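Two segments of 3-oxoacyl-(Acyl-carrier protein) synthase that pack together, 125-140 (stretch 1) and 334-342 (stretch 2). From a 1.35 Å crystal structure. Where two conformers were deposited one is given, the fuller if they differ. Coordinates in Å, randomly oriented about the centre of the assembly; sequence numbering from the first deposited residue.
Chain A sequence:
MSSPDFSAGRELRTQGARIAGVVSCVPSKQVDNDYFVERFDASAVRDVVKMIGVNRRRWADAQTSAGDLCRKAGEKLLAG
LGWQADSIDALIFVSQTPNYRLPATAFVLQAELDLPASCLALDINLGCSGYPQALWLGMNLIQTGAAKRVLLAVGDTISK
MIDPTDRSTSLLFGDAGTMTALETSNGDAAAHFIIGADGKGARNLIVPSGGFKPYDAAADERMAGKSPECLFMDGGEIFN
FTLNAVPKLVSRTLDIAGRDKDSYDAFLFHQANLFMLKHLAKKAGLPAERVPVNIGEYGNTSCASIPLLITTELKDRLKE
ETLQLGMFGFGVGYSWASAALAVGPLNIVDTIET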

# COMPACT_ATOMS: atom_id res chain seq x y z
N ASN A 125 -9.40 -7.56 2.51
CA ASN A 125 -9.76 -6.31 1.83
C ASN A 125 -9.40 -5.07 2.63
O ASN A 125 -10.15 -4.63 3.50
CB ASN A 125 -11.25 -6.28 1.49
CG ASN A 125 -11.66 -5.05 0.70
OD1 ASN A 125 -10.83 -4.21 0.34
ND2 ASN A 125 -12.94 -4.96 0.39
N LEU A 126 -8.23 -4.53 2.33
CA LEU A 126 -7.79 -3.26 2.88
C LEU A 126 -7.20 -2.44 1.76
O LEU A 126 -6.71 -2.98 0.76
CB LEU A 126 -6.71 -3.48 3.94
CG LEU A 126 -7.19 -4.06 5.26
CD1 LEU A 126 -5.97 -4.53 6.05
CD2 LEU A 126 -8.02 -3.05 6.04
N GLY A 127 -7.24 -1.12 1.93
CA GLY A 127 -6.71 -0.21 0.94
C GLY A 127 -5.43 0.44 1.41
O GLY A 127 -4.45 -0.25 1.66
N CYS A 128 -5.45 1.75 1.55
CA CYS A 128 -4.20 2.47 1.77
C CYS A 128 -3.49 2.14 3.09
O CYS A 128 -2.33 2.50 3.24
CB CYS A 128 -4.42 3.97 1.54
SG CYS A 128 -5.01 4.34 -0.13
N SER A 129 -4.24 1.71 4.10
CA SER A 129 -3.72 1.41 5.44
C SER A 129 -3.21 -0.02 5.54
O SER A 129 -2.81 -0.48 6.61
CB SER A 129 -4.80 1.64 6.49
OG SER A 129 -5.74 0.59 6.48
N GLY A 130 -3.24 -0.73 4.42
CA GLY A 130 -3.06 -2.18 4.44
C GLY A 130 -1.66 -2.71 4.64
O GLY A 130 -1.51 -3.80 5.17
N TYR A 131 -0.62 -1.98 4.22
CA TYR A 131 0.71 -2.58 4.26
C TYR A 131 1.19 -2.81 5.70
O TYR A 131 1.65 -3.91 6.02
CB TYR A 131 1.72 -1.83 3.42
CG TYR A 131 3.02 -2.59 3.25
CD1 TYR A 131 3.08 -3.75 2.49
CD2 TYR A 131 4.21 -2.13 3.81
CE1 TYR A 131 4.25 -4.44 2.33
CE2 TYR A 131 5.38 -2.79 3.64
CZ TYR A 131 5.41 -3.95 2.90
OH TYR A 131 6.62 -4.59 2.73
N PRO A 132 1.10 -1.79 6.58
CA PRO A 132 1.56 -2.07 7.95
C PRO A 132 0.76 -3.16 8.63
O PRO A 132 1.27 -3.92 9.43
CB PRO A 132 1.42 -0.71 8.65
CG PRO A 132 1.50 0.27 7.54
CD PRO A 132 0.77 -0.37 6.40
N GLN A 133 -0.54 -3.26 8.31
CA GLN A 133 -1.38 -4.34 8.86
C GLN A 133 -0.95 -5.71 8.36
O GLN A 133 -0.95 -6.67 9.14
CB GLN A 133 -2.86 -4.10 8.53
CG GLN A 133 -3.38 -2.76 9.06
CD GLN A 133 -4.88 -2.68 9.05
OE1 GLN A 133 -5.45 -1.70 8.53
NE2 GLN A 133 -5.53 -3.64 9.66
N ALA A 134 -0.62 -5.80 7.08
CA ALA A 134 -0.10 -7.05 6.52
C ALA A 134 1.21 -7.47 7.18
O ALA A 134 1.42 -8.65 7.49
CB ALA A 134 0.10 -6.91 5.03
N LEU A 135 2.10 -6.50 7.39
CA LEU A 135 3.36 -6.79 8.08
C LEU A 135 3.09 -7.32 9.48
O LEU A 135 3.65 -8.33 9.89
CB LEU A 135 4.22 -5.52 8.19
CG LEU A 135 4.90 -5.02 6.91
CD1 LEU A 135 5.64 -3.73 7.19
CD2 LEU A 135 5.85 -6.02 6.35
N TRP A 136 2.21 -6.65 10.23
CA TRP A 136 1.90 -7.10 11.56
C TRP A 136 1.31 -8.52 11.55
O TRP A 136 1.74 -9.38 12.33
CB TRP A 136 0.93 -6.14 12.29
CG TRP A 136 0.37 -6.79 13.48
CD1 TRP A 136 1.01 -7.07 14.63
CD2 TRP A 136 -0.95 -7.36 13.59
NE1 TRP A 136 0.19 -7.79 15.47
CE2 TRP A 136 -1.03 -7.97 14.85
CE3 TRP A 136 -2.07 -7.39 12.74
CZ2 TRP A 136 -2.20 -8.60 15.30
CZ3 TRP A 136 -3.21 -8.03 13.17
CH2 TRP A 136 -3.27 -8.63 14.44
N LEU A 137 0.34 -8.77 10.67
CA LEU A 137 -0.31 -10.06 10.68
C LEU A 137 0.68 -11.15 10.36
O LEU A 137 0.72 -12.21 11.00
CB LEU A 137 -1.48 -10.10 9.71
CG LEU A 137 -2.26 -11.41 9.78
CD1 LEU A 137 -2.74 -11.73 11.20
CD2 LEU A 137 -3.43 -11.30 8.83
N GLY A 138 1.49 -10.92 9.34
CA GLY A 138 2.49 -11.90 8.97
C GLY A 138 3.52 -12.18 10.04
O GLY A 138 3.90 -13.32 10.30
N MET A 139 3.99 -11.11 10.69
CA MET A 139 4.96 -11.27 11.75
C MET A 139 4.35 -11.96 12.97
O MET A 139 5.00 -12.74 13.65
CB MET A 139 5.62 -9.94 12.13
CG MET A 139 6.47 -9.39 11.02
SD MET A 139 7.56 -8.06 11.56
CE MET A 139 8.67 -7.99 10.16
N ASN A 140 3.07 -11.69 13.25
CA ASN A 140 2.36 -12.38 14.30
C ASN A 140 2.27 -13.89 13.99
O ASN A 140 2.51 -14.71 14.90
CB ASN A 140 0.96 -11.78 14.48
CG ASN A 140 0.16 -12.47 15.56
OD1 ASN A 140 0.11 -12.03 16.70
ND2 ASN A 140 -0.50 -13.52 15.20
N TYR A 334 -12.91 4.47 7.38
CA TYR A 334 -11.51 4.87 7.47
C TYR A 334 -10.65 3.87 8.23
O TYR A 334 -11.11 3.22 9.18
CB TYR A 334 -11.40 6.19 8.23
CG TYR A 334 -11.95 7.42 7.57
CD1 TYR A 334 -11.92 7.59 6.19
CD2 TYR A 334 -12.43 8.45 8.35
CE1 TYR A 334 -12.40 8.76 5.61
CE2 TYR A 334 -12.90 9.63 7.77
CZ TYR A 334 -12.87 9.77 6.41
OH TYR A 334 -13.34 10.93 5.83
N SER A 335 -9.38 3.83 7.87
CA SER A 335 -8.42 2.96 8.51
C SER A 335 -7.07 3.66 8.50
O SER A 335 -6.75 4.39 7.55
CB SER A 335 -8.40 1.63 7.74
OG SER A 335 -7.48 0.72 8.33
N TRP A 336 -6.27 3.44 9.52
CA TRP A 336 -4.90 3.95 9.55
C TRP A 336 -4.02 2.97 10.30
O TRP A 336 -4.49 2.24 11.18
CB TRP A 336 -4.84 5.35 10.19
CG TRP A 336 -5.36 5.43 11.58
CD1 TRP A 336 -4.62 5.40 12.72
CD2 TRP A 336 -6.72 5.59 12.01
NE1 TRP A 336 -5.42 5.50 13.83
CE2 TRP A 336 -6.72 5.66 13.41
CE3 TRP A 336 -7.94 5.70 11.32
CZ2 TRP A 336 -7.90 5.77 14.16
CZ3 TRP A 336 -9.10 5.84 12.06
CH2 TRP A 336 -9.08 5.88 13.47
N ALA A 337 -2.74 2.93 9.96
CA ALA A 337 -1.86 1.93 10.56
C ALA A 337 -0.41 2.34 10.39
O ALA A 337 -0.04 2.95 9.38
CB ALA A 337 -2.11 0.56 9.96
N SER A 338 0.40 2.00 11.38
CA SER A 338 1.84 2.25 11.32
C SER A 338 2.65 1.01 11.62
O SER A 338 2.17 0.05 12.23
CB SER A 338 2.24 3.33 12.32
OG SER A 338 2.03 2.83 13.62
N ALA A 339 3.91 1.04 11.18
CA ALA A 339 4.93 0.05 11.54
C ALA A 339 6.22 0.80 11.79
O ALA A 339 6.56 1.72 11.03
CB ALA A 339 5.12 -0.96 10.44
N ALA A 340 6.96 0.40 12.80
CA ALA A 340 8.27 0.96 13.06
C ALA A 340 9.17 -0.19 13.39
O ALA A 340 8.92 -0.92 14.34
CB ALA A 340 8.23 1.94 14.21
N LEU A 341 10.24 -0.35 12.62
CA LEU A 341 11.13 -1.48 12.78
C LEU A 341 12.42 -1.27 11.97
O LEU A 341 12.48 -0.42 11.07
CB LEU A 341 10.45 -2.80 12.36
CG LEU A 341 10.32 -3.07 10.86
CD1 LEU A 341 9.75 -4.46 10.63
CD2 LEU A 341 9.46 -2.05 10.15
N ALA A 342 13.43 -2.06 12.31
CA ALA A 342 14.67 -2.15 11.54
C ALA A 342 14.48 -3.11 10.37
O ALA A 342 13.87 -4.18 10.51
CB ALA A 342 15.80 -2.60 12.43

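When a helix lies across a β-strand, the two periodicities must be reconciled: a strand presents every second residue to one side, whereas a helix returns to the same side every three or four. The pairing of 125-140 with 334-342 in 3-oxoacyl-(acyl-carrier protein) synthase is a compact example, in which no two touching residues are fewer than 202 positions apart in sequence. A type I turn from Gly127 to Gly130, closed by Gly130 N donating to Gly127 O at 3.1 Å, leads into a helix held by regular i to i+4 backbone bonds. Its axis comes within 6.7 Å of the strand 335-342, and the two directions make an angle of 56°. The backbones are closest in register at Ser129 and Trp336, whose CA atoms are 5.0 Å apart, and at Pro132 and Ala339, where CA to CA is 5.4 Å. No backbone hydrogen bond links the stretches, so side chains carry the contact.

The alternation of the strand is plain. Ser335, Ala337, Ala339 and Leu341 direct their CA-to-CB bonds toward the helical segment, while Trp336 and Ser338 point away, with the NE1 of Trp336 and the OG of Ser338 satisfied elsewhere in the structure. From the other segment, Ser129, Pro132, Leu135 and Met139 point toward the strand, at spacings of three, three and four.

Apolar packing makes up most of the interface. Small alanines let the helix approach closely: Pro132 CB sits 4.0 Å from Ala337 CB and 4.1 Å from Ala339 CB, so Pro132 CB packs against two successive inward-facing alanines. The same ring also meets the strand backbone, with Pro132 CG 3.6 Å from Ala337 O. One turn on, Leu135 CD1 reaches Ala339 CB at 4.3 Å. Farther along, longer side chains make the contact, Met139 CE touching Leu341 CD1 at 3.7 Å. Gln133 starts sideways, but its end comes nearer, and its aliphatic portion joins in through Gln133 CG, 3.7 Å from Ala337 CB.

Polar chemistry is concentrated at the N-terminal end of both elements. Ser129 OG and Ser335 OG form a short hydrogen bond of 2.5 Å, in which either hydroxyl could be the donor. Gln133 OE1 lies beside this pair, 3.1 Å from Ser129 OG and 3.2 Å from Ser335 OG, making a tight cluster of three oxygens. The general lesson is a division along the interface: a directional polar link at one end, followed by apolar contacts of close fit.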